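Local coordinates for protein soluble lytic transglycosylase B3 (Pseudomonas aeruginosa, PDB 5ANZ) that probably cleaves the glycan strands of bacterial peptidoglycan as a soluble lytic transglycosylase, taking part in cell-wall turnover, and binds a calcium ion, at residues Q50-F55 with R71-V76; L123-A128 with V217-D222; A136-W141 with D341-G346; Y265-L270 with G277-M282; R375-G380 with Q398-W403. All blocks are in the same frame, centred on the assembly; numbering follows the deposited sequence.

Interaction 1: residues Q50-F55 with R71-V76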
# COMPACT_ATOMS: atom_id res chain seq x y z
N GLN A 50 7.85 -31.71 13.23
CA GLN A 50 8.19 -31.34 14.60
C GLN A 50 7.69 -29.93 14.90
O GLN A 50 7.07 -29.70 15.93
CB GLN A 50 9.70 -31.44 14.83
CG GLN A 50 10.20 -32.85 15.14
CD GLN A 50 11.71 -32.97 15.02
OE1 GLN A 50 12.39 -32.03 14.61
NE2 GLN A 50 12.24 -34.14 15.38
N TRP A 51 7.95 -28.99 14.00
CA TRP A 51 7.47 -27.64 14.21
C TRP A 51 5.94 -27.64 14.31
O TRP A 51 5.37 -26.97 15.17
CB TRP A 51 7.93 -26.68 13.11
CG TRP A 51 7.12 -25.43 13.16
CD1 TRP A 51 7.39 -24.30 13.89
CD2 TRP A 51 5.87 -25.19 12.51
NE1 TRP A 51 6.38 -23.38 13.72
CE2 TRP A 51 5.43 -23.91 12.88
CE3 TRP A 51 5.07 -25.95 11.65
CZ2 TRP A 51 4.24 -23.35 12.41
CZ3 TRP A 51 3.88 -25.40 11.18
CH2 TRP A 51 3.48 -24.12 11.57
N ARG A 52 5.29 -28.41 13.44
CA ARG A 52 3.82 -28.42 13.39
C ARG A 52 3.20 -29.01 14.66
O ARG A 52 2.23 -28.46 15.20
CB ARG A 52 3.34 -29.21 12.17
CG ARG A 52 1.84 -29.27 12.05
CD ARG A 52 1.45 -30.32 11.04
NE ARG A 52 1.86 -31.64 11.51
CZ ARG A 52 2.15 -32.66 10.72
NH1 ARG A 52 2.07 -32.53 9.41
NH2 ARG A 52 2.51 -33.82 11.26
N ASP A 53 3.74 -30.12 15.13
CA ASP A 53 3.18 -30.75 16.32
C ASP A 53 3.35 -29.84 17.52
O ASP A 53 2.48 -29.78 18.39
CB ASP A 53 3.82 -32.11 16.57
CG ASP A 53 3.49 -33.12 15.49
OD1 ASP A 53 2.47 -32.93 14.79
OD2 ASP A 53 4.24 -34.11 15.34
N ALA A 54 4.46 -29.12 17.56
CA ALA A 54 4.72 -28.17 18.63
C ALA A 54 3.79 -26.97 18.51
O ALA A 54 3.26 -26.48 19.51
CB ALA A 54 6.18 -27.72 18.63
N PHE A 55 3.57 -26.50 17.28
CA PHE A 55 2.64 -25.39 17.07
C PHE A 55 1.21 -25.81 17.38
O PHE A 55 0.40 -25.00 17.83
CB PHE A 55 2.72 -24.85 15.64
CG PHE A 55 1.70 -23.78 15.36
CD1 PHE A 55 1.78 -22.54 15.99
CD2 PHE A 55 0.66 -24.02 14.49
CE1 PHE A 55 0.83 -21.56 15.73
CE2 PHE A 55 -0.29 -23.04 14.23
CZ PHE A 55 -0.20 -21.81 14.87
N ARG A 71 -7.82 -30.53 9.92
CA ARG A 71 -8.44 -30.22 8.64
C ARG A 71 -7.60 -29.20 7.87
O ARG A 71 -7.34 -29.33 6.67
CB ARG A 71 -9.85 -29.69 8.87
CG ARG A 71 -10.70 -29.50 7.63
CD ARG A 71 -11.93 -28.67 7.99
NE ARG A 71 -12.89 -28.56 6.90
CZ ARG A 71 -13.24 -27.41 6.33
NH1 ARG A 71 -12.71 -26.26 6.73
NH2 ARG A 71 -14.14 -27.41 5.35
N ALA A 72 -7.16 -28.18 8.60
CA ALA A 72 -6.38 -27.09 8.03
C ALA A 72 -4.99 -27.52 7.57
O ALA A 72 -4.45 -26.98 6.60
CB ALA A 72 -6.27 -25.96 9.04
N PHE A 73 -4.40 -28.49 8.27
CA PHE A 73 -3.03 -28.90 7.97
C PHE A 73 -2.94 -30.18 7.14
O PHE A 73 -1.84 -30.62 6.83
CB PHE A 73 -2.24 -29.06 9.27
CG PHE A 73 -1.65 -27.77 9.75
CD1 PHE A 73 -2.37 -26.92 10.57
CD2 PHE A 73 -0.38 -27.37 9.34
CE1 PHE A 73 -1.83 -25.71 10.99
CE2 PHE A 73 0.16 -26.16 9.77
CZ PHE A 73 -0.57 -25.34 10.60
N ALA A 74 -4.08 -30.75 6.78
CA ALA A 74 -4.08 -31.97 5.97
C ALA A 74 -3.26 -31.81 4.68
O ALA A 74 -3.60 -31.01 3.80
CB ALA A 74 -5.51 -32.37 5.63
N GLY A 75 -2.17 -32.56 4.59
CA GLY A 75 -1.33 -32.56 3.40
C GLY A 75 -0.40 -31.37 3.28
O GLY A 75 0.38 -31.28 2.32
N VAL A 76 -0.45 -30.46 4.25
CA VAL A 76 0.39 -29.27 4.20
C VAL A 76 1.87 -29.55 4.47
O VAL A 76 2.24 -30.25 5.42
CB VAL A 76 -0.10 -28.22 5.21
CG1 VAL A 76 0.88 -27.07 5.30
CG2 VAL A 76 -1.49 -27.74 4.82
O HOH W 1 1.01 -30.68 7.82
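Arg52 lays its aliphatic stem along the ring of Phe73, and the two side chains slide past each other in opposite directions. The side chain sets out toward the partner segment. With CG anti to the backbone N (chi1 180°), the chain runs on, and Arg52 CG comes 4.0 Å from Phe73 CD2. The next carbon is slightly nearer, with Arg52 CD 3.9 Å from Phe73 CD2. A bend at chi3 (64°) then turns the head away from the ring, and the guanidinium and ring planes stand 77° apart. Arg52 NE faces Asp53 OD1, its neighbour in the same helix, in a salt bridge of 3.6 Å. The contact packs two successive helices, 48-61 and 66-73, of the transglycosylase domain against each other. At the tip, Arg52 NH1 donates to a water at 2.7 Å, and this water lies in the guanidinium plane. The water passes its own hydrogens to Phe73 O and Val76 O, the first and last carbonyls of a type II beta turn. Phe73 O also accepts from Val76 N within that turn. Phe73 meets two further aromatic side chains of helix 48-61: its CE2 lies 4.1 Å from Trp51 CZ3, near the plane of the indole, and its CZ is 4.3 Å from Phe55 CD2. Phe69 stacks on Phe73, while Ile157 and Ala161 of helix 156-166 also touch it.

Interaction 2: residues L123-A128 with V217-D222; sequences LGEVDA and VDFDGD. With CA (calcium ion), chain B.
Phe219 pushes its ring from the calcium-binding loop against one turn of helix 120-130, where Glu125 and Val126 receive it. Its CG, anti to the backbone N (chi1 179°), swings the ring off the loop toward the helix. Glu125 OE1 approaches the ring at its edge, close to the ring plane, 3.3 Å from Phe219 CZ, and the carboxylate is tilted 42° to the ring. Such an edge approach suits a carboxylate, since the rim of a phenyl ring carries a partial positive charge. Val126 adds an apolar touch, CG2 to Phe219 CE1 at 3.9 Å. Behind the ring, the backbone is fixed by the metal site: Phe219 N donates to Asp233 OD1, itself a calcium ligand. The residues on both sides of Phe219 bind the ion as well, Asp218 and Asp220 each through OD1, the latter at 2.3 Å. Asp222 OD1 follows at 2.4 Å, and a water held by Asp222 OD2 takes another position. Lys224 O and the carboxylate of Asp233 complete seven oxygens. Asp218 OD1 also accepts from Gly221 N at 3.0 Å, an Asx motif within the loop. Aspartates at every second position followed by a backbone carbonyl make this an EF-hand-like loop. The loop joins helix 209-215 to helix 231-244; Val126 touches Ala239 of the latter helix, and Ile122 of helix 120-130 also packs on Phe219.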
# COMPACT_ATOMS: atom_id res chain seq x y z
N LEU A 123 -22.89 -1.20 -3.77
CA LEU A 123 -21.98 -0.09 -3.52
C LEU A 123 -22.71 1.11 -2.95
O LEU A 123 -22.18 1.85 -2.12
CB LEU A 123 -21.23 0.28 -4.80
CG LEU A 123 -20.16 -0.74 -5.20
CD1 LEU A 123 -19.72 -0.57 -6.65
CD2 LEU A 123 -18.96 -0.60 -4.26
N GLY A 124 -23.95 1.32 -3.40
CA GLY A 124 -24.76 2.41 -2.89
C GLY A 124 -25.06 2.21 -1.42
O GLY A 124 -24.96 3.14 -0.62
N GLU A 125 -25.41 0.98 -1.06
CA GLU A 125 -25.70 0.64 0.33
C GLU A 125 -24.43 0.72 1.19
O GLU A 125 -24.49 1.10 2.36
CB GLU A 125 -26.34 -0.75 0.40
CG GLU A 125 -27.68 -0.79 -0.31
CD GLU A 125 -28.32 -2.17 -0.37
OE1 GLU A 125 -27.59 -3.18 -0.24
OE2 GLU A 125 -29.56 -2.24 -0.54
N VAL A 126 -23.29 0.38 0.60
CA VAL A 126 -22.02 0.45 1.31
C VAL A 126 -21.54 1.89 1.45
O VAL A 126 -21.14 2.30 2.54
CB VAL A 126 -20.94 -0.39 0.60
CG1 VAL A 126 -19.56 -0.06 1.15
CG2 VAL A 126 -21.24 -1.88 0.74
N ASP A 127 -21.57 2.62 0.34
CA ASP A 127 -21.24 4.06 0.26
C ASP A 127 -22.04 4.82 1.32
O ASP A 127 -21.50 5.71 1.98
CB ASP A 127 -21.54 4.59 -1.17
CG ASP A 127 -21.09 6.04 -1.40
OD1 ASP A 127 -21.44 6.93 -0.59
OD2 ASP A 127 -20.44 6.31 -2.46
N ALA A 128 -23.30 4.44 1.48
CA ALA A 128 -24.20 5.11 2.41
C ALA A 128 -24.07 4.63 3.85
O ALA A 128 -24.19 5.43 4.78
CB ALA A 128 -25.65 4.96 1.93
N VAL A 217 -16.45 -7.68 7.31
CA VAL A 217 -17.87 -7.47 7.49
C VAL A 217 -18.69 -8.58 6.84
O VAL A 217 -18.33 -9.05 5.77
CB VAL A 217 -18.29 -6.12 6.85
CG1 VAL A 217 -19.79 -5.98 6.81
CG2 VAL A 217 -17.63 -4.96 7.59
N ASP A 218 -19.78 -8.98 7.49
CA ASP A 218 -20.78 -9.84 6.85
C ASP A 218 -21.91 -8.97 6.29
O ASP A 218 -22.85 -8.59 7.02
CB ASP A 218 -21.34 -10.86 7.85
CG ASP A 218 -22.46 -11.70 7.27
OD1 ASP A 218 -22.58 -11.76 6.02
OD2 ASP A 218 -23.20 -12.33 8.06
N PHE A 219 -21.81 -8.64 5.00
CA PHE A 219 -22.73 -7.71 4.37
C PHE A 219 -24.13 -8.28 4.25
O PHE A 219 -25.11 -7.60 4.51
CB PHE A 219 -22.23 -7.30 2.98
CG PHE A 219 -23.16 -6.37 2.26
CD1 PHE A 219 -23.23 -5.03 2.62
CD2 PHE A 219 -23.96 -6.81 1.22
CE1 PHE A 219 -24.09 -4.16 1.97
CE2 PHE A 219 -24.81 -5.94 0.56
CZ PHE A 219 -24.87 -4.61 0.93
N ASP A 220 -24.23 -9.54 3.85
CA ASP A 220 -25.54 -10.11 3.51
C ASP A 220 -26.23 -10.80 4.70
O ASP A 220 -27.42 -11.10 4.63
CB ASP A 220 -25.41 -11.09 2.35
CG ASP A 220 -24.59 -12.31 2.71
OD1 ASP A 220 -23.37 -12.16 2.93
OD2 ASP A 220 -25.16 -13.42 2.76
N GLY A 221 -25.49 -11.05 5.77
CA GLY A 221 -26.07 -11.59 6.99
C GLY A 221 -26.16 -13.10 7.11
O GLY A 221 -26.85 -13.61 7.99
N ASP A 222 -25.45 -13.82 6.25
CA ASP A 222 -25.49 -15.28 6.32
C ASP A 222 -24.58 -15.83 7.42
O ASP A 222 -24.51 -17.05 7.62
CB ASP A 222 -25.13 -15.88 4.96
CG ASP A 222 -23.69 -15.61 4.52
OD1 ASP A 222 -23.04 -14.69 5.07
OD2 ASP A 222 -23.21 -16.32 3.61
CA CA B . -21.62 -12.97 4.25
O HOH W 2 -21.30 -14.68 2.65

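Interaction 3: residues A136-W141 with D341-G346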
# COMPACT_ATOMS: atom_id res chain seq x y z
N ALA A 136 -13.58 4.99 -4.48
CA ALA A 136 -12.38 4.64 -3.72
C ALA A 136 -12.38 3.17 -3.31
O ALA A 136 -11.36 2.51 -3.43
CB ALA A 136 -12.25 5.52 -2.49
N VAL A 137 -13.53 2.66 -2.86
CA VAL A 137 -13.67 1.22 -2.56
C VAL A 137 -13.32 0.38 -3.78
O VAL A 137 -12.54 -0.57 -3.69
CB VAL A 137 -15.09 0.89 -2.10
CG1 VAL A 137 -15.27 -0.62 -1.88
CG2 VAL A 137 -15.41 1.61 -0.79
N VAL A 138 -13.87 0.74 -4.94
CA VAL A 138 -13.60 -0.04 -6.14
C VAL A 138 -12.14 0.13 -6.59
O VAL A 138 -11.54 -0.82 -7.08
CB VAL A 138 -14.59 0.32 -7.27
CG1 VAL A 138 -14.16 -0.29 -8.61
CG2 VAL A 138 -16.00 -0.18 -6.89
N ALA A 139 -11.55 1.31 -6.40
CA ALA A 139 -10.15 1.47 -6.78
C ALA A 139 -9.25 0.59 -5.93
O ALA A 139 -8.30 0.01 -6.43
CB ALA A 139 -9.73 2.95 -6.66
N ILE A 140 -9.53 0.50 -4.63
CA ILE A 140 -8.72 -0.35 -3.75
C ILE A 140 -8.86 -1.81 -4.21
O ILE A 140 -7.87 -2.56 -4.28
CB ILE A 140 -9.16 -0.21 -2.28
CG1 ILE A 140 -8.79 1.18 -1.71
CG2 ILE A 140 -8.55 -1.35 -1.41
CD1 ILE A 140 -7.34 1.37 -1.23
N TRP A 141 -10.09 -2.21 -4.51
CA TRP A 141 -10.38 -3.55 -4.97
C TRP A 141 -9.59 -3.86 -6.24
O TRP A 141 -9.03 -4.94 -6.41
CB TRP A 141 -11.88 -3.65 -5.23
CG TRP A 141 -12.48 -5.01 -5.45
CD1 TRP A 141 -12.01 -6.23 -5.01
CD2 TRP A 141 -13.71 -5.26 -6.12
NE1 TRP A 141 -12.91 -7.22 -5.39
CE2 TRP A 141 -13.95 -6.64 -6.07
CE3 TRP A 141 -14.66 -4.43 -6.75
CZ2 TRP A 141 -15.08 -7.22 -6.64
CZ3 TRP A 141 -15.78 -5.00 -7.29
CH2 TRP A 141 -15.99 -6.38 -7.24
N ASP A 341 -10.13 8.46 -9.46
CA ASP A 341 -10.44 9.61 -10.33
C ASP A 341 -10.72 9.20 -11.78
O ASP A 341 -11.57 9.77 -12.47
CB ASP A 341 -9.27 10.61 -10.33
CG ASP A 341 -9.09 11.33 -9.01
OD1 ASP A 341 -9.95 11.18 -8.10
OD2 ASP A 341 -8.09 12.08 -8.89
N SER A 342 -9.96 8.22 -12.26
CA SER A 342 -10.08 7.77 -13.65
C SER A 342 -11.46 7.21 -13.98
O SER A 342 -11.92 7.28 -15.11
CB SER A 342 -9.03 6.70 -13.96
OG SER A 342 -7.71 7.20 -13.84
N PHE A 343 -12.13 6.63 -12.99
CA PHE A 343 -13.45 6.07 -13.27
C PHE A 343 -14.43 7.14 -13.77
O PHE A 343 -15.34 6.84 -14.52
CB PHE A 343 -14.04 5.39 -12.03
CG PHE A 343 -13.23 4.23 -11.51
CD1 PHE A 343 -12.53 3.39 -12.37
CD2 PHE A 343 -13.19 3.97 -10.14
CE1 PHE A 343 -11.79 2.32 -11.87
CE2 PHE A 343 -12.45 2.90 -9.61
CZ PHE A 343 -11.75 2.06 -10.47
N LYS A 344 -14.20 8.38 -13.34
CA LYS A 344 -15.07 9.50 -13.70
C LYS A 344 -14.41 10.41 -14.73
O LYS A 344 -14.92 11.51 -14.99
CB LYS A 344 -15.43 10.33 -12.46
CG LYS A 344 -16.20 9.56 -11.41
CD LYS A 344 -16.82 10.49 -10.38
CE LYS A 344 -18.32 10.20 -10.21
NZ LYS A 344 -18.58 8.82 -9.71
N GLY A 345 -13.33 9.94 -15.33
CA GLY A 345 -12.70 10.68 -16.42
C GLY A 345 -11.55 11.57 -16.02
O GLY A 345 -11.07 12.39 -16.80
N GLY A 346 -11.08 11.41 -14.78
CA GLY A 346 -9.93 12.15 -14.33
C GLY A 346 -8.69 11.27 -14.32
O GLY A 346 -8.56 10.35 -15.13
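Asp341 O takes two backbone hydrogens just beside Phe343, the residue that reaches across to Val138 and Ala139. Gly346 N donates to it at 2.9 Å and Lys344 N at 3.1 Å, and the two donors come from opposite faces of the carbonyl plane. With Gly345 N bonded to Ser342 O, this makes a Schellman motif that ends helix 330-343, in which Gly345, at positive phi, is the C-prime residue. Phe343 leaves the last turn with CG anti to its carbonyl carbon (chi1 -61°), and its ring extends to the side of helix 134-145. There Val138 crosses it obliquely: CG1 is 3.8 Å from Phe343 CE2 and equally near CZ. Ala139 meets the same corner of the ring, its CB 4.0 Å from Phe343 CE2. No hydrogen bond crosses between the segments; the join is apolar and buried. Leu116 of helix 106-118 and Tyr147 also touch both Val138 and Phe343, so the ring sits where three helices and a loop converge in the helical body of this lysozyme-clan domain. Two polar links flank it: Lys344 NZ makes a salt bridge with Asp135 OD2, just ahead of the segment 136-141, and Phe343 O bonds to Gln113 NE2. Within segment 136-141 the atom nearest the ring is a backbone one, Ala139 N, which lies in the ring plane 3.7 Å from Phe343 CE2.

Interaction 4: residues Y265-L270 with G277-M282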
# COMPACT_ATOMS: atom_id res chain seq x y z
N TYR A 265 11.75 22.83 -1.55
CA TYR A 265 11.40 21.44 -1.79
C TYR A 265 11.60 20.58 -0.54
O TYR A 265 11.21 19.41 -0.51
CB TYR A 265 12.21 20.88 -2.97
CG TYR A 265 11.89 21.56 -4.29
CD1 TYR A 265 10.74 21.22 -5.01
CD2 TYR A 265 12.73 22.52 -4.83
CE1 TYR A 265 10.44 21.84 -6.21
CE2 TYR A 265 12.43 23.14 -6.03
CZ TYR A 265 11.29 22.78 -6.72
OH TYR A 265 10.98 23.39 -7.92
N SER A 266 12.17 21.17 0.51
CA SER A 266 12.33 20.45 1.77
C SER A 266 10.99 20.23 2.46
O SER A 266 10.87 19.41 3.36
CB SER A 266 13.30 21.19 2.70
OG SER A 266 12.76 22.44 3.10
N LEU A 267 9.96 20.95 2.01
CA LEU A 267 8.60 20.82 2.54
C LEU A 267 7.88 19.55 2.09
O LEU A 267 6.77 19.26 2.56
CB LEU A 267 7.76 22.04 2.15
CG LEU A 267 7.91 23.34 2.95
CD1 LEU A 267 8.41 23.08 4.37
CD2 LEU A 267 8.77 24.35 2.24
N ALA A 268 8.48 18.80 1.18
CA ALA A 268 7.85 17.61 0.62
C ALA A 268 8.06 16.39 1.52
O ALA A 268 8.93 15.56 1.26
CB ALA A 268 8.38 17.34 -0.78
N GLU A 269 7.26 16.31 2.58
CA GLU A 269 7.34 15.23 3.56
C GLU A 269 5.96 14.99 4.13
O GLU A 269 5.27 15.95 4.49
CB GLU A 269 8.31 15.59 4.71
CG GLU A 269 9.78 15.48 4.39
CD GLU A 269 10.26 14.04 4.31
OE1 GLU A 269 9.67 13.16 4.98
OE2 GLU A 269 11.23 13.79 3.57
N LEU A 270 5.54 13.73 4.23
CA LEU A 270 4.19 13.45 4.69
C LEU A 270 3.97 13.89 6.13
O LEU A 270 2.83 14.12 6.55
CB LEU A 270 3.87 11.95 4.54
CG LEU A 270 3.48 11.48 3.14
CD1 LEU A 270 2.51 12.46 2.50
CD2 LEU A 270 4.70 11.28 2.25
N GLY A 277 -4.83 26.68 2.50
CA GLY A 277 -4.71 28.12 2.46
C GLY A 277 -3.27 28.58 2.62
O GLY A 277 -2.83 29.52 1.96
N GLU A 278 -2.54 27.90 3.50
CA GLU A 278 -1.14 28.23 3.73
C GLU A 278 -0.28 27.84 2.52
O GLU A 278 0.63 28.57 2.15
CB GLU A 278 -0.63 27.55 5.00
CG GLU A 278 0.86 27.75 5.25
CD GLU A 278 1.28 27.37 6.66
OE1 GLU A 278 0.40 26.98 7.45
OE2 GLU A 278 2.49 27.46 6.96
N TRP A 279 -0.57 26.69 1.91
CA TRP A 279 0.15 26.31 0.69
C TRP A 279 -0.06 27.33 -0.44
O TRP A 279 0.86 27.63 -1.20
CB TRP A 279 -0.28 24.92 0.20
CG TRP A 279 0.17 23.75 1.04
CD1 TRP A 279 -0.63 22.92 1.77
CD2 TRP A 279 1.50 23.28 1.22
NE1 TRP A 279 0.12 21.96 2.39
CE2 TRP A 279 1.44 22.15 2.07
CE3 TRP A 279 2.75 23.69 0.74
CZ2 TRP A 279 2.57 21.43 2.45
CZ3 TRP A 279 3.88 22.99 1.13
CH2 TRP A 279 3.78 21.86 1.98
N GLN A 280 -1.28 27.83 -0.56
CA GLN A 280 -1.62 28.74 -1.65
C GLN A 280 -0.93 30.09 -1.48
O GLN A 280 -0.45 30.69 -2.44
CB GLN A 280 -3.13 28.94 -1.74
CG GLN A 280 -3.57 29.88 -2.85
CD GLN A 280 -5.05 30.21 -2.81
OE1 GLN A 280 -5.83 29.51 -2.16
NE2 GLN A 280 -5.45 31.28 -3.49
N GLY A 281 -0.87 30.55 -0.23
CA GLY A 281 -0.22 31.81 0.07
C GLY A 281 1.28 31.65 0.06
O GLY A 281 2.02 32.57 0.39
N MET A 282 1.73 30.46 -0.33
CA MET A 282 3.14 30.13 -0.37
C MET A 282 3.65 30.02 -1.80
O MET A 282 4.84 29.75 -2.03
CB MET A 282 3.39 28.82 0.38
CG MET A 282 4.70 28.75 1.13
SD MET A 282 4.89 27.14 1.94
CE MET A 282 6.09 27.57 3.20
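Trp279 and Met282 reach from the end of a short helix to one leucine, Leu267, which is set on a 3-10 turn. The segment begins with Gly277, whose backbone is hydrogen-bonded to Ser297 and whose carbonyl O accepts from Gly281 N at 3.1 Å as the helix finishes. Trp279 comes next in the contact. Its CG is anti to the carbonyl carbon (chi1 -71°), and although the side chain starts out pointing neither at nor away from the other segment, the benzene end of the indole comes close. Trp279 CH2 lies 4.0 Å from Leu267 CB and CZ3 follows at 4.1 Å from the same carbon. Leu267 CB is in the plane of the indole, so the leucine abuts the rim of the ring system. The polar corner of the indole is used elsewhere, NE1 bonding to Ala301 O. At Gly281 the chain leaves helical angles, and Met282 N bonds back to Trp279 O at 3.1 Å. Met282 then stretches out its chain (chi2 -179°) and brings CE to 4.3 Å from Leu267 CD2, a looser touch at the exposed side. Just past Leu267, Ala268 is the centre of an inverse gamma turn. The whole contact bridges a loop and helix 276-280 next to the five-stranded antiparallel sheet: Trp279 packs on Leu303 of strand 300-304 and Leu315 of strand 313-316, and Ala268 also touches Leu303.

Interaction 5: residues R375-G380 with Q398-W403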
# COMPACT_ATOMS: atom_id res chain seq x y z
N ARG A 375 30.62 11.71 3.65
CA ARG A 375 30.79 13.15 3.48
C ARG A 375 30.22 13.93 4.66
O ARG A 375 30.14 15.16 4.64
CB ARG A 375 30.15 13.62 2.18
CG ARG A 375 30.86 13.12 0.94
CD ARG A 375 30.21 13.67 -0.32
NE ARG A 375 30.06 15.12 -0.26
CZ ARG A 375 30.99 15.98 -0.66
NH1 ARG A 375 32.14 15.54 -1.15
NH2 ARG A 375 30.77 17.29 -0.57
N GLY A 376 29.81 13.21 5.70
CA GLY A 376 29.31 13.85 6.90
C GLY A 376 27.83 14.20 6.87
O GLY A 376 27.36 15.01 7.67
N HIS A 377 27.09 13.61 5.94
CA HIS A 377 25.63 13.75 5.96
C HIS A 377 25.03 12.43 6.39
O HIS A 377 24.74 11.57 5.56
CB HIS A 377 25.11 14.18 4.58
CG HIS A 377 25.70 15.45 4.09
ND1 HIS A 377 25.51 16.66 4.73
CD2 HIS A 377 26.52 15.72 3.04
CE1 HIS A 377 26.16 17.61 4.09
NE2 HIS A 377 26.78 17.06 3.06
N ASP A 378 24.86 12.27 7.70
CA ASP A 378 24.46 10.99 8.26
C ASP A 378 23.03 10.63 7.87
O ASP A 378 22.10 11.38 8.16
CB ASP A 378 24.59 11.01 9.78
CG ASP A 378 23.93 9.82 10.44
OD1 ASP A 378 23.98 8.71 9.86
OD2 ASP A 378 23.37 9.99 11.54
N PRO A 379 22.85 9.48 7.19
CA PRO A 379 21.52 9.04 6.76
C PRO A 379 20.86 8.09 7.76
O PRO A 379 19.80 7.55 7.47
CB PRO A 379 21.81 8.31 5.45
CG PRO A 379 23.14 7.67 5.71
CD PRO A 379 23.91 8.65 6.59
N GLY A 380 21.49 7.91 8.92
CA GLY A 380 21.03 6.92 9.87
C GLY A 380 21.66 5.58 9.55
O GLY A 380 22.83 5.51 9.18
N GLN A 398 22.39 17.70 -1.32
CA GLN A 398 21.94 18.46 -2.48
C GLN A 398 22.25 19.95 -2.30
O GLN A 398 22.75 20.61 -3.21
CB GLN A 398 20.45 18.23 -2.73
CG GLN A 398 20.14 16.82 -3.20
CD GLN A 398 18.65 16.52 -3.26
OE1 GLN A 398 17.90 16.85 -2.34
NE2 GLN A 398 18.22 15.90 -4.36
N GLN A 399 21.97 20.46 -1.11
CA GLN A 399 22.25 21.86 -0.80
C GLN A 399 23.75 22.15 -0.87
O GLN A 399 24.15 23.23 -1.32
CB GLN A 399 21.68 22.22 0.58
CG GLN A 399 20.16 22.32 0.58
CD GLN A 399 19.55 22.23 1.96
OE1 GLN A 399 20.03 21.50 2.83
NE2 GLN A 399 18.47 22.98 2.18
N GLU A 400 24.57 21.20 -0.45
CA GLU A 400 26.02 21.37 -0.52
C GLU A 400 26.47 21.53 -1.97
O GLU A 400 27.40 22.30 -2.26
CB GLU A 400 26.73 20.18 0.12
CG GLU A 400 28.24 20.36 0.19
CD GLU A 400 28.94 19.26 0.96
OE1 GLU A 400 28.28 18.27 1.32
OE2 GLU A 400 30.16 19.39 1.22
N PHE A 401 25.81 20.81 -2.87
CA PHE A 401 26.10 20.87 -4.29
C PHE A 401 25.39 22.04 -4.97
O PHE A 401 25.67 22.36 -6.13
CB PHE A 401 25.69 19.56 -4.97
CG PHE A 401 26.48 18.36 -4.52
CD1 PHE A 401 27.74 18.50 -3.96
CD2 PHE A 401 25.95 17.07 -4.66
CE1 PHE A 401 28.47 17.39 -3.54
CE2 PHE A 401 26.68 15.96 -4.24
CZ PHE A 401 27.94 16.12 -3.68
N GLY A 402 24.46 22.67 -4.26
CA GLY A 402 23.70 23.78 -4.81
C GLY A 402 22.50 23.34 -5.63
O GLY A 402 21.96 24.12 -6.42
N TRP A 403 22.11 22.09 -5.44
CA TRP A 403 20.97 21.51 -6.14
C TRP A 403 19.67 21.74 -5.37
O TRP A 403 19.70 21.95 -4.16
CB TRP A 403 21.16 20.01 -6.33
CG TRP A 403 22.35 19.58 -7.15
CD1 TRP A 403 23.30 20.38 -7.70
CD2 TRP A 403 22.68 18.24 -7.51
NE1 TRP A 403 24.22 19.61 -8.38
CE2 TRP A 403 23.86 18.29 -8.27
CE3 TRP A 403 22.10 17.00 -7.25
CZ2 TRP A 403 24.47 17.15 -8.79
CZ3 TRP A 403 22.70 15.86 -7.76
CH2 TRP A 403 23.87 15.95 -8.53
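In the putative peptidoglycan-binding domain, the loop after helix 362-374 is tied to the last turn of helix 388-401 through Glu400, whose two oxygens are shared between His377 and Arg375. Each segment holds a Schellman glycine, Gly376 and Gly402, that ends its helix. His377 NE2 donates to Glu400 OE1 at 2.6 Å and 177°; the acceptor lies in the imidazole plane, and the approach is nearly in line with the C-O bond. Ring and carboxylate planes stand 77° apart. Glu400 CG is anti to the backbone N (chi1 -175°), and the extended chain carries the carboxylate out to the loop. There Arg375 NH2 makes a salt bridge with Glu400 OE2 at 2.8 Å. Arg375, bent at chi3, also sets one face of its guanidinium toward Phe401: CZ of that ring lies 4.0 Å above the plane, offset toward the rim. Phe401 has a cation-pi partner in Arg416 and packs on Leu413, both of helix 411-417. A polar clasp at the surface thus joins two of the three helices that make up the compact helical fold of the PG_binding_1 family.

Interactions 1 to 4 belong mainly to the transglycosylase part of the chain, and interaction 5 to the peptidoglycan-binding domain. Interaction 1 stands apart, its centre about 36 Å from that of interaction 2. Interactions 2 and 3 alternate along the chain and touch directly: Leu123 CD1 meets Val138 CG2 at 3.7 Å, joining the consecutive helices 120-130 and 134-145. Interaction 4 is nested within the loop that interaction 3 closes. Interactions 4 and 5 have nearest atoms about 5 Å apart without touching, but Glu269 forms salt bridges to Arg391 and Arg395 of helix 388-401, so the binding domain docks beside the sheet-bearing part.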